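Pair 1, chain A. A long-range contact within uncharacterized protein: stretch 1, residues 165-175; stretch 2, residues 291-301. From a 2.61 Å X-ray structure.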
# COMPACT_ATOMS: atom_id res chain seq x y z
N THR A 165 -2.91 -25.34 7.63
CA THR A 165 -3.87 -26.14 8.37
C THR A 165 -3.51 -27.59 8.13
O THR A 165 -3.30 -27.99 6.99
CB THR A 165 -5.26 -25.90 7.89
OG1 THR A 165 -5.64 -24.54 8.19
CG2 THR A 165 -6.24 -26.88 8.58
N ALA A 166 -3.41 -28.39 9.20
CA ALA A 166 -2.90 -29.78 9.07
C ALA A 166 -3.83 -30.82 9.61
O ALA A 166 -3.40 -31.93 9.92
CB ALA A 166 -1.54 -29.91 9.75
N SER A 167 -5.13 -30.50 9.64
CA SER A 167 -6.13 -31.41 10.21
C SER A 167 -6.34 -32.66 9.38
O SER A 167 -6.87 -33.65 9.89
CB SER A 167 -7.47 -30.69 10.43
OG SER A 167 -7.91 -30.04 9.25
N SER A 168 -5.95 -32.63 8.11
CA SER A 168 -6.12 -33.81 7.23
C SER A 168 -4.84 -34.61 7.08
O SER A 168 -4.77 -35.52 6.25
CB SER A 168 -6.62 -33.39 5.84
OG SER A 168 -8.00 -33.10 5.87
N MSE A 169 -3.81 -34.25 7.84
CA MSE A 169 -2.54 -34.98 7.79
C MSE A 169 -2.52 -36.00 8.90
O MSE A 169 -2.56 -35.65 10.08
CB MSE A 169 -1.34 -34.04 7.95
CG MSE A 169 -0.00 -34.75 7.83
SE MSE A 169 1.49 -33.64 8.20
CE MSE A 169 1.21 -33.48 10.12
N LYS A 170 -2.46 -37.26 8.52
CA LYS A 170 -2.46 -38.34 9.49
C LYS A 170 -1.07 -38.92 9.67
O LYS A 170 -0.31 -39.09 8.70
CB LYS A 170 -3.42 -39.43 9.06
CG LYS A 170 -4.92 -39.03 9.13
CD LYS A 170 -5.80 -40.24 8.93
CE LYS A 170 -7.25 -39.95 9.27
NZ LYS A 170 -8.01 -41.23 9.47
N VAL A 171 -0.72 -39.22 10.91
CA VAL A 171 0.57 -39.79 11.22
C VAL A 171 0.42 -41.12 11.95
O VAL A 171 -0.05 -41.19 13.08
CB VAL A 171 1.37 -38.83 12.05
CG1 VAL A 171 2.70 -39.45 12.44
CG2 VAL A 171 1.58 -37.51 11.26
N TYR A 172 0.78 -42.19 11.26
CA TYR A 172 0.64 -43.54 11.80
C TYR A 172 1.97 -44.05 12.32
O TYR A 172 3.00 -43.90 11.67
CB TYR A 172 0.16 -44.49 10.71
CG TYR A 172 -1.11 -44.06 9.99
CD1 TYR A 172 -1.05 -43.23 8.87
CD2 TYR A 172 -2.36 -44.55 10.38
CE1 TYR A 172 -2.21 -42.88 8.18
CE2 TYR A 172 -3.52 -44.19 9.71
CZ TYR A 172 -3.43 -43.35 8.60
OH TYR A 172 -4.57 -42.99 7.92
N THR A 173 1.93 -44.71 13.47
CA THR A 173 3.11 -45.33 14.05
C THR A 173 3.31 -46.72 13.51
O THR A 173 2.40 -47.49 13.51
CB THR A 173 2.96 -45.48 15.56
OG1 THR A 173 2.78 -44.20 16.15
CG2 THR A 173 4.18 -46.15 16.16
N TYR A 174 4.50 -47.06 13.08
CA TYR A 174 4.78 -48.44 12.71
C TYR A 174 4.81 -49.31 13.94
O TYR A 174 5.58 -49.06 14.87
CB TYR A 174 6.12 -48.56 11.99
CG TYR A 174 6.06 -48.28 10.50
CD1 TYR A 174 5.88 -46.99 10.02
CD2 TYR A 174 6.26 -49.29 9.58
CE1 TYR A 174 5.86 -46.72 8.66
CE2 TYR A 174 6.24 -49.03 8.21
CZ TYR A 174 6.04 -47.74 7.76
OH TYR A 174 6.03 -47.48 6.42
N ILE A 175 3.94 -50.31 13.96
CA ILE A 175 3.91 -51.31 15.01
C ILE A 175 4.07 -52.69 14.36
O ILE A 175 3.23 -53.10 13.55
CB ILE A 175 2.59 -51.27 15.78
CG1 ILE A 175 2.42 -49.93 16.49
CG2 ILE A 175 2.52 -52.40 16.79
CD1 ILE A 175 1.16 -49.86 17.37
N PRO A 291 14.66 -46.04 17.09
CA PRO A 291 13.89 -45.15 16.27
C PRO A 291 12.44 -45.57 16.18
O PRO A 291 12.16 -46.75 16.12
CB PRO A 291 14.55 -45.27 14.90
CG PRO A 291 15.96 -45.60 15.20
CD PRO A 291 15.91 -46.46 16.42
N ILE A 292 11.53 -44.59 16.21
CA ILE A 292 10.11 -44.85 16.00
C ILE A 292 9.74 -44.40 14.59
O ILE A 292 9.81 -43.24 14.27
CB ILE A 292 9.26 -44.08 16.98
CG1 ILE A 292 9.56 -44.52 18.40
CG2 ILE A 292 7.81 -44.27 16.67
CD1 ILE A 292 8.97 -43.60 19.46
N LYS A 293 9.39 -45.35 13.74
CA LYS A 293 9.07 -45.07 12.34
C LYS A 293 7.63 -44.61 12.21
O LYS A 293 6.73 -45.16 12.84
CB LYS A 293 9.29 -46.33 11.50
CG LYS A 293 9.29 -46.11 9.98
CD LYS A 293 9.68 -47.40 9.23
CE LYS A 293 9.99 -47.12 7.76
NZ LYS A 293 10.63 -48.30 7.09
N TYR A 294 7.39 -43.61 11.36
CA TYR A 294 6.05 -43.11 11.14
C TYR A 294 5.73 -43.06 9.68
O TYR A 294 6.58 -42.75 8.88
CB TYR A 294 5.88 -41.71 11.72
CG TYR A 294 6.06 -41.61 13.23
CD1 TYR A 294 5.05 -42.00 14.10
CD2 TYR A 294 7.19 -41.05 13.76
CE1 TYR A 294 5.22 -41.89 15.47
CE2 TYR A 294 7.37 -40.92 15.11
CZ TYR A 294 6.40 -41.35 15.97
OH TYR A 294 6.61 -41.22 17.33
N ARG A 295 4.48 -43.36 9.35
CA ARG A 295 3.97 -43.10 8.03
C ARG A 295 3.13 -41.84 8.10
O ARG A 295 2.21 -41.75 8.90
CB ARG A 295 3.10 -44.26 7.56
CG ARG A 295 2.30 -43.95 6.27
CD ARG A 295 3.21 -43.74 5.10
NE ARG A 295 3.92 -44.96 4.76
CZ ARG A 295 3.45 -45.89 3.94
NH1 ARG A 295 2.27 -45.73 3.33
NH2 ARG A 295 4.15 -46.98 3.71
N VAL A 296 3.46 -40.85 7.28
CA VAL A 296 2.71 -39.57 7.23
C VAL A 296 1.95 -39.52 5.93
O VAL A 296 2.54 -39.70 4.86
CB VAL A 296 3.64 -38.37 7.26
CG1 VAL A 296 2.83 -37.07 7.37
CG2 VAL A 296 4.63 -38.48 8.40
N ALA A 297 0.66 -39.26 5.98
CA ALA A 297 -0.14 -39.25 4.76
C ALA A 297 -1.32 -38.32 4.86
O ALA A 297 -2.01 -38.29 5.87
CB ALA A 297 -0.63 -40.65 4.44
N GLY A 298 -1.58 -37.58 3.77
CA GLY A 298 -2.75 -36.71 3.68
C GLY A 298 -2.45 -35.40 2.95
O GLY A 298 -1.72 -35.39 1.94
N SER A 299 -3.01 -34.31 3.46
CA SER A 299 -2.78 -33.00 2.89
C SER A 299 -2.76 -31.91 3.94
O SER A 299 -3.21 -32.09 5.06
CB SER A 299 -3.86 -32.68 1.87
OG SER A 299 -5.14 -32.61 2.50
N MSE A 300 -2.22 -30.77 3.54
CA MSE A 300 -2.21 -29.57 4.34
C MSE A 300 -2.58 -28.46 3.42
O MSE A 300 -2.36 -28.56 2.21
CB MSE A 300 -0.82 -29.32 4.92
CG MSE A 300 -0.38 -30.35 5.96
SE MSE A 300 1.21 -29.83 6.91
CE MSE A 300 2.50 -30.08 5.56
N THR A 301 -3.14 -27.40 3.95
CA THR A 301 -3.58 -26.29 3.11
C THR A 301 -3.21 -24.98 3.75
O THR A 301 -3.44 -24.78 4.91
CB THR A 301 -5.10 -26.33 2.91
OG1 THR A 301 -5.47 -27.59 2.35
CG2 THR A 301 -5.59 -25.19 1.98
O HOH W 1 -5.43 -30.37 6.53
O HOH W 2 8.38 -48.05 14.74

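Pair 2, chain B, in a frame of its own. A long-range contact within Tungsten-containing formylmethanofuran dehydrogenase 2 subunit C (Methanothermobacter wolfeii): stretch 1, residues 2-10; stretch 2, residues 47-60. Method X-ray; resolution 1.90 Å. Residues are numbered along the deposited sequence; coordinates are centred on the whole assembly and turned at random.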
# COMPACT_ATOMS: atom_id res chain seq x y z
N SER B 2 -3.49 -61.21 30.91
CA SER B 2 -4.53 -61.11 31.92
C SER B 2 -5.16 -59.71 31.89
O SER B 2 -4.44 -58.71 32.01
CB SER B 2 -3.94 -61.41 33.30
OG SER B 2 -3.57 -62.77 33.39
N GLU B 3 -6.50 -59.64 31.69
CA GLU B 3 -7.23 -58.37 31.60
C GLU B 3 -7.90 -58.01 32.93
O GLU B 3 -8.55 -58.86 33.53
CB GLU B 3 -8.32 -58.44 30.51
CG GLU B 3 -7.79 -58.76 29.12
CD GLU B 3 -8.80 -58.62 27.99
OE1 GLU B 3 -10.02 -58.56 28.27
OE2 GLU B 3 -8.37 -58.56 26.82
N ILE B 4 -7.72 -56.74 33.38
CA ILE B 4 -8.36 -56.19 34.58
C ILE B 4 -9.23 -55.03 34.06
O ILE B 4 -8.71 -54.13 33.41
CB ILE B 4 -7.33 -55.76 35.66
CG1 ILE B 4 -6.64 -57.01 36.25
CG2 ILE B 4 -8.00 -54.94 36.78
CD1 ILE B 4 -5.30 -56.76 36.88
N ILE B 5 -10.55 -55.11 34.29
CA ILE B 5 -11.52 -54.14 33.76
C ILE B 5 -11.91 -53.12 34.82
O ILE B 5 -12.41 -53.51 35.88
CB ILE B 5 -12.79 -54.84 33.20
CG1 ILE B 5 -12.47 -56.12 32.37
CG2 ILE B 5 -13.65 -53.85 32.39
CD1 ILE B 5 -11.60 -55.92 31.18
N LEU B 6 -11.75 -51.82 34.50
CA LEU B 6 -12.18 -50.73 35.36
C LEU B 6 -13.35 -50.06 34.66
O LEU B 6 -13.18 -49.52 33.57
CB LEU B 6 -11.07 -49.68 35.59
CG LEU B 6 -9.76 -50.13 36.23
CD1 LEU B 6 -8.89 -48.90 36.55
CD2 LEU B 6 -10.00 -50.90 37.50
N THR B 7 -14.55 -50.11 35.25
CA THR B 7 -15.73 -49.50 34.63
C THR B 7 -16.03 -48.27 35.45
O THR B 7 -16.37 -48.39 36.62
CB THR B 7 -16.90 -50.47 34.58
OG1 THR B 7 -16.46 -51.68 33.98
CG2 THR B 7 -18.08 -49.92 33.80
N PRO B 8 -15.84 -47.07 34.88
CA PRO B 8 -16.05 -45.86 35.69
C PRO B 8 -17.49 -45.63 36.11
O PRO B 8 -18.41 -45.82 35.33
CB PRO B 8 -15.54 -44.72 34.80
CG PRO B 8 -15.46 -45.25 33.46
CD PRO B 8 -15.41 -46.74 33.51
N LYS B 9 -17.66 -45.15 37.34
CA LYS B 9 -18.93 -44.67 37.85
C LYS B 9 -18.96 -43.20 37.37
O LYS B 9 -18.08 -42.81 36.60
CB LYS B 9 -18.97 -44.79 39.39
CG LYS B 9 -18.90 -46.24 39.85
CD LYS B 9 -18.78 -46.36 41.35
CE LYS B 9 -18.73 -47.80 41.79
NZ LYS B 9 -18.46 -47.92 43.25
N GLU B 10 -19.94 -42.39 37.78
CA GLU B 10 -19.97 -40.99 37.32
C GLU B 10 -18.68 -40.25 37.73
O GLU B 10 -18.30 -40.26 38.90
CB GLU B 10 -21.20 -40.25 37.86
CG GLU B 10 -21.34 -38.84 37.31
CD GLU B 10 -22.70 -38.20 37.51
OE1 GLU B 10 -23.19 -37.54 36.56
OE2 GLU B 10 -23.27 -38.34 38.61
N LYS B 47 -10.62 -44.27 47.72
CA LYS B 47 -10.30 -45.60 47.18
C LYS B 47 -10.69 -45.68 45.72
O LYS B 47 -11.70 -45.10 45.32
CB LYS B 47 -11.06 -46.69 47.97
CG LYS B 47 -10.55 -46.86 49.40
CD LYS B 47 -11.33 -47.91 50.17
CE LYS B 47 -12.75 -47.49 50.49
NZ LYS B 47 -13.20 -48.01 51.81
N LEU B 48 -9.93 -46.44 44.92
CA LEU B 48 -10.22 -46.64 43.49
C LEU B 48 -11.65 -47.17 43.31
O LEU B 48 -12.36 -46.70 42.43
CB LEU B 48 -9.20 -47.62 42.88
CG LEU B 48 -9.27 -47.89 41.37
CD1 LEU B 48 -9.03 -46.63 40.56
CD2 LEU B 48 -8.24 -48.89 40.96
N GLY B 49 -12.08 -48.07 44.20
CA GLY B 49 -13.42 -48.66 44.21
C GLY B 49 -14.56 -47.67 44.41
O GLY B 49 -15.70 -47.98 44.04
N ASP B 50 -14.28 -46.49 44.99
CA ASP B 50 -15.29 -45.44 45.17
C ASP B 50 -15.72 -44.83 43.82
O ASP B 50 -16.81 -44.28 43.74
CB ASP B 50 -14.78 -44.29 46.08
CG ASP B 50 -14.53 -44.66 47.53
OD1 ASP B 50 -15.18 -45.61 48.02
OD2 ASP B 50 -13.72 -43.96 48.20
N PHE B 51 -14.86 -44.89 42.78
CA PHE B 51 -15.14 -44.28 41.47
C PHE B 51 -15.06 -45.25 40.29
O PHE B 51 -15.33 -44.83 39.16
CB PHE B 51 -14.20 -43.08 41.27
CG PHE B 51 -14.61 -41.90 42.11
CD1 PHE B 51 -15.59 -41.03 41.67
CD2 PHE B 51 -14.07 -41.70 43.38
CE1 PHE B 51 -15.98 -39.94 42.46
CE2 PHE B 51 -14.46 -40.62 44.16
CZ PHE B 51 -15.40 -39.73 43.69
N PHE B 52 -14.76 -46.55 40.53
CA PHE B 52 -14.70 -47.56 39.47
C PHE B 52 -15.19 -48.90 39.96
O PHE B 52 -14.85 -49.29 41.08
CB PHE B 52 -13.25 -47.77 38.99
CG PHE B 52 -12.61 -46.57 38.33
CD1 PHE B 52 -11.95 -45.62 39.09
CD2 PHE B 52 -12.69 -46.40 36.96
CE1 PHE B 52 -11.39 -44.49 38.48
CE2 PHE B 52 -12.14 -45.28 36.36
CZ PHE B 52 -11.51 -44.32 37.12
N GLU B 53 -15.91 -49.64 39.10
CA GLU B 53 -16.25 -51.03 39.37
C GLU B 53 -14.99 -51.78 38.91
O GLU B 53 -14.36 -51.31 37.95
CB GLU B 53 -17.46 -51.52 38.55
CG GLU B 53 -18.75 -50.73 38.75
CD GLU B 53 -19.52 -50.99 40.02
OE1 GLU B 53 -19.04 -51.78 40.87
OE2 GLU B 53 -20.62 -50.41 40.17
N VAL B 54 -14.58 -52.85 39.59
CA VAL B 54 -13.37 -53.61 39.23
C VAL B 54 -13.71 -55.10 39.05
O VAL B 54 -14.41 -55.66 39.89
CB VAL B 54 -12.24 -53.44 40.29
CG1 VAL B 54 -10.93 -54.07 39.80
CG2 VAL B 54 -12.02 -51.96 40.64
N SER B 55 -13.20 -55.72 37.96
CA SER B 55 -13.36 -57.14 37.67
C SER B 55 -12.18 -57.64 36.82
O SER B 55 -11.36 -56.84 36.35
CB SER B 55 -14.68 -57.40 36.94
OG SER B 55 -14.71 -56.78 35.67
N GLY B 56 -12.10 -58.96 36.62
CA GLY B 56 -11.07 -59.58 35.80
C GLY B 56 -10.18 -60.56 36.52
O GLY B 56 -10.56 -61.09 37.57
N GLU B 57 -8.97 -60.79 35.97
CA GLU B 57 -8.02 -61.77 36.49
C GLU B 57 -6.68 -61.16 36.94
O GLU B 57 -5.99 -60.55 36.12
CB GLU B 57 -7.76 -62.91 35.47
CG GLU B 57 -7.58 -62.47 34.02
CD GLU B 57 -7.21 -63.57 33.03
OE1 GLU B 57 -6.66 -64.61 33.46
OE2 GLU B 57 -7.46 -63.38 31.82
N PRO B 58 -6.25 -61.37 38.19
CA PRO B 58 -4.94 -60.85 38.61
C PRO B 58 -3.75 -61.53 37.93
O PRO B 58 -3.87 -62.61 37.35
CB PRO B 58 -4.92 -61.17 40.11
CG PRO B 58 -6.32 -61.37 40.50
CD PRO B 58 -6.91 -62.05 39.32
N ALA B 59 -2.57 -60.90 38.03
CA ALA B 59 -1.32 -61.47 37.53
C ALA B 59 -0.16 -60.94 38.37
O ALA B 59 -0.23 -59.83 38.89
CB ALA B 59 -1.12 -61.12 36.06
N ASP B 60 0.89 -61.75 38.53
CA ASP B 60 2.04 -61.39 39.36
C ASP B 60 3.02 -60.40 38.72
O ASP B 60 3.70 -59.70 39.47
CB ASP B 60 2.79 -62.64 39.82
CG ASP B 60 2.01 -63.50 40.80
OD1 ASP B 60 1.54 -62.94 41.82
OD2 ASP B 60 1.90 -64.72 40.57
O HOH W 3 -15.58 -42.37 37.80

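What backbone arrangement do the two pairs share? In each, two antiparallel strands run side by side, at 151° in pair 1 and 159° in pair 2, and the central residues superpose to 0.7 Å. The hydrogen-bonding rungs coincide. In pair 1, Tyr A172 N donates to Arg A295 O at 2.8 Å and Arg A295 N returns to Tyr A172 O at 2.8 Å; in pair 2, Thr B7 N reaches Glu B53 O at 3.0 Å and Glu B53 N reaches Thr B7 O at 2.8 Å. The rungs Lys A170–Ala A297 and Ile B5–Ser B55 match in the same way.

Why does a glycine sit at the same place in both? Gly A298 and Gly B56 fall together, and each has a positive phi at which a CB would be jammed against the preceding carbonyl. The neighbouring stretch leaves no room either: an ideal CB would lie 2.1 Å from Ser A168 O on Gly A298, and 2.4 Å from Glu B3 O on Gly B56. Instead, the bare CA comes close to that oxygen, with Gly A298 CA 3.5 Å from Ser A168 O and Gly B56 CA 3.5 Å from Glu B3 O.

How is the apolar face filled? Val A171 and Leu B6 match, as do Tyr A294 and Phe B52, and Val A296 and Val B54. Val A171 CG1 lies 3.8 Å from Tyr A294 CD1, while Leu B6 CB lies 3.9 Å from Phe B52 CD2, so an aromatic ring packs beside an aliphatic side chain in both. The next position differs: Thr A173 brings OG1 within 3.4 Å of Tyr A294 CE1, at the ring edge, whereas Pro B8 offers carbon, its CB 3.8 Å from Phe B52 CE2.

How do different side chains serve the matched positions Tyr A174 and Lys B9? Both backbones donate to the opposing stretch, Tyr A174 N to Lys A293 O at 2.9 Å and Lys B9 N to Phe B51 O at 3.0 Å. The tyrosine offers a ring face to an aliphatic chain, Lys A293 CD lying 3.7 Å from the ring centroid, and its OH accepts a weak hydrogen bond from Arg A295 NH2 at 3.3 Å. Lys B9 instead extends its chain to hydrogen-bond through NZ to Gly B49 O at 2.9 Å. Glu B53, matching Arg A295, has the opposite charge to Lys B9, but its OE2 stays 4.5 Å from Lys B9 NZ, beyond a salt bridge.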